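Local coordinates for protein halorhodopsin (Halobacterium salinarum, PDB 2JAF) that is a retinal-bearing, light-driven pump that carries chloride ions across the cell membrane, at residues 124-129 with 251-256. The protein carries 2 engineered substitutions. Residues are numbered along the deposited sequence; the frame is centred on the assembly and turned at random.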
loop_
_atom_site.group_PDB
_atom_site.type_symbol
_atom_site.label_atom_id
_atom_site.label_comp_id
_atom_site.label_asym_id
_atom_site.label_seq_id
_atom_site.Cartn_x
_atom_site.Cartn_y
_atom_site.Cartn_z
ATOM N N GLY A 124 -11.967 -2.539 -13.957
ATOM C CA GLY A 124 -11.902 -3.974 -13.746
ATOM C C GLY A 124 -13.238 -4.579 -13.349
ATOM O O GLY A 124 -13.606 -5.652 -13.829
ATOM N N LEU A 125 -13.957 -3.900 -12.462
ATOM C CA LEU A 125 -15.264 -4.378 -12.027
ATOM C C LEU A 125 -16.208 -4.364 -13.227
ATOM O O LEU A 125 -16.916 -5.332 -13.485
ATOM C CB LEU A 125 -15.811 -3.484 -10.910
ATOM C CG LEU A 125 -15.045 -3.509 -9.583
ATOM C CD1 LEU A 125 -15.593 -2.457 -8.637
ATOM C CD2 LEU A 125 -15.157 -4.897 -8.964
ATOM N N LEU A 126 -16.199 -3.264 -13.972
ATOM C CA LEU A 126 -17.048 -3.141 -15.148
ATOM C C LEU A 126 -16.805 -4.295 -16.112
ATOM O O LEU A 126 -17.747 -4.880 -16.648
ATOM C CB LEU A 126 -16.772 -1.814 -15.860
ATOM C CG LEU A 126 -17.571 -1.535 -17.134
ATOM C CD1 LEU A 126 -19.056 -1.462 -16.811
ATOM C CD2 LEU A 126 -17.098 -0.231 -17.752
ATOM N N ALA A 127 -15.534 -4.623 -16.324
ATOM C CA ALA A 127 -15.159 -5.702 -17.227
ATOM C C ALA A 127 -15.235 -7.070 -16.555
ATOM O O ALA A 127 -15.058 -8.096 -17.205
ATOM C CB ALA A 127 -13.754 -5.463 -17.762
ATOM N N ASP A 128 -15.493 -7.078 -15.250
ATOM C CA ASP A 128 -15.599 -8.322 -14.491
ATOM C C ASP A 128 -14.417 -9.253 -14.769
ATOM O O ASP A 128 -14.595 -10.400 -15.185
ATOM C CB ASP A 128 -16.913 -9.028 -14.843
ATOM C CG ASP A 128 -17.212 -10.192 -13.923
ATOM O OD1 ASP A 128 -17.184 -9.991 -12.690
ATOM O OD2 ASP A 128 -17.477 -11.301 -14.431
ATOM N N VAL A 129 -13.211 -8.751 -14.525
ATOM C CA VAL A 129 -11.992 -9.517 -14.760
ATOM C C VAL A 129 -11.648 -10.417 -13.580
ATOM O O VAL A 129 -12.255 -10.322 -12.517
ATOM C CB VAL A 129 -10.795 -8.574 -15.019
ATOM C CG1 VAL A 129 -11.112 -7.635 -16.176
ATOM C CG2 VAL A 129 -10.478 -7.778 -13.763
ATOM N N ARG A 251 -22.302 7.062 -16.237
ATOM C CA ARG A 251 -23.511 7.277 -17.024
ATOM C C ARG A 251 -23.927 5.998 -17.739
ATOM O O ARG A 251 -25.115 5.689 -17.825
ATOM C CB ARG A 251 -23.297 8.394 -18.053
ATOM C CG ARG A 251 -24.535 8.706 -18.896
ATOM C CD ARG A 251 -24.292 9.826 -19.907
ATOM N NE ARG A 251 -23.243 9.485 -20.864
ATOM C CZ ARG A 251 -22.812 10.291 -21.832
ATOM N NH1 ARG A 251 -23.343 11.499 -21.984
ATOM N NH2 ARG A 251 -21.839 9.892 -22.641
ATOM N N TRP A 252 -22.947 5.256 -18.252
ATOM C CA TRP A 252 -23.240 4.017 -18.960
ATOM C C TRP A 252 -23.804 2.993 -17.982
ATOM O O TRP A 252 -24.797 2.326 -18.272
ATOM C CB TRP A 252 -21.979 3.447 -19.617
ATOM C CG TRP A 252 -22.279 2.292 -20.540
ATOM C CD1 TRP A 252 -22.596 2.361 -21.869
ATOM C CD2 TRP A 252 -22.371 0.911 -20.177
ATOM N NE1 TRP A 252 -22.881 1.104 -22.356
ATOM C CE2 TRP A 252 -22.751 0.197 -21.339
ATOM C CE3 TRP A 252 -22.173 0.204 -18.983
ATOM C CZ2 TRP A 252 -22.937 -1.191 -21.339
ATOM C CZ3 TRP A 252 -22.361 -1.178 -18.984
ATOM C CH2 TRP A 252 -22.738 -1.858 -20.157
ATOM N N VAL A 253 -23.160 2.868 -16.825
ATOM C CA VAL A 253 -23.606 1.925 -15.808
ATOM C C VAL A 253 -25.050 2.201 -15.386
ATOM O O VAL A 253 -25.834 1.270 -15.194
ATOM C CB VAL A 253 -22.683 1.976 -14.563
ATOM C CG1 VAL A 253 -23.270 1.142 -13.433
ATOM C CG2 VAL A 253 -21.299 1.449 -14.928
ATOM N N ALA A 254 -25.405 3.475 -15.254
ATOM C CA ALA A 254 -26.761 3.846 -14.850
ATOM C C ALA A 254 -27.799 3.448 -15.896
ATOM O O ALA A 254 -28.927 3.078 -15.556
ATOM C CB ALA A 254 -26.838 5.348 -14.584
ATOM N N ASN A 255 -27.415 3.517 -17.169
ATOM C CA ASN A 255 -28.315 3.171 -18.265
ATOM C C ASN A 255 -28.228 1.704 -18.682
ATOM O O ASN A 255 -28.908 1.279 -19.620
ATOM C CB ASN A 255 -28.019 4.049 -19.483
ATOM C CG ASN A 255 -28.286 5.515 -19.221
ATOM O OD1 ASN A 255 -29.400 5.898 -18.860
ATOM N ND2 ASN A 255 -27.266 6.346 -19.404
ATOM N N ASN A 256 -27.401 0.932 -17.986
ATOM C CA ASN A 256 -27.225 -0.479 -18.316
ATOM C C ASN A 256 -27.071 -1.348 -17.071
ATOM O O ASN A 256 -26.285 -2.298 -17.052
ATOM C CB ASN A 256 -26.004 -0.635 -19.228
ATOM C CG ASN A 256 -26.165 0.105 -20.546
ATOM O OD1 ASN A 256 -26.787 -0.398 -21.480
ATOM N ND2 ASN A 256 -25.621 1.316 -20.619
#
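Leu-126 bridges to Trp-252 and Val-253 where two transmembrane helices of the seven-helix, bacteriorhodopsin-like bundle, 106-127 and 227-255, come to their C-terminal ends. The contact is apolar and rests on one methyl: Leu-126 CD1 lies 4.0 Å from Trp-252 CZ3, meeting the indole obliquely, and 4.1 Å from Val-253 CG2. With CG anti to the backbone N (chi1 179°), Leu-126 extends toward helix 227-255; the nearest CA atoms across the contact, those of Leu-126 and Val-253, are 8.3 Å apart. Neighbouring helices pack against the same side chains: Ile-195 of helix 193-216 and Val-260 of helix 257-261 each touch both Leu-126 and Trp-252, while Pro-59 of helix 58-82 packs on Val-253.

No hydrogen bond crosses between the two segments. Helix 106-127 finishes in a Schellman motif, with Asp-128 at positive phi, Val-129 N bonding back to Gly-124 O at 3.2 Å and Asp-128 N to Leu-125 O at 2.9 Å; the Asp-128 carboxylate makes a salt bridge with Arg-58. On the other segment, the side chain of Asn-256 folds back over the tryptophan, its ND2 3.1 Å above the indole plane near the rim. That same ND2 donates to Trp-252 O at 2.7 Å, with an N-H...O angle of 161°.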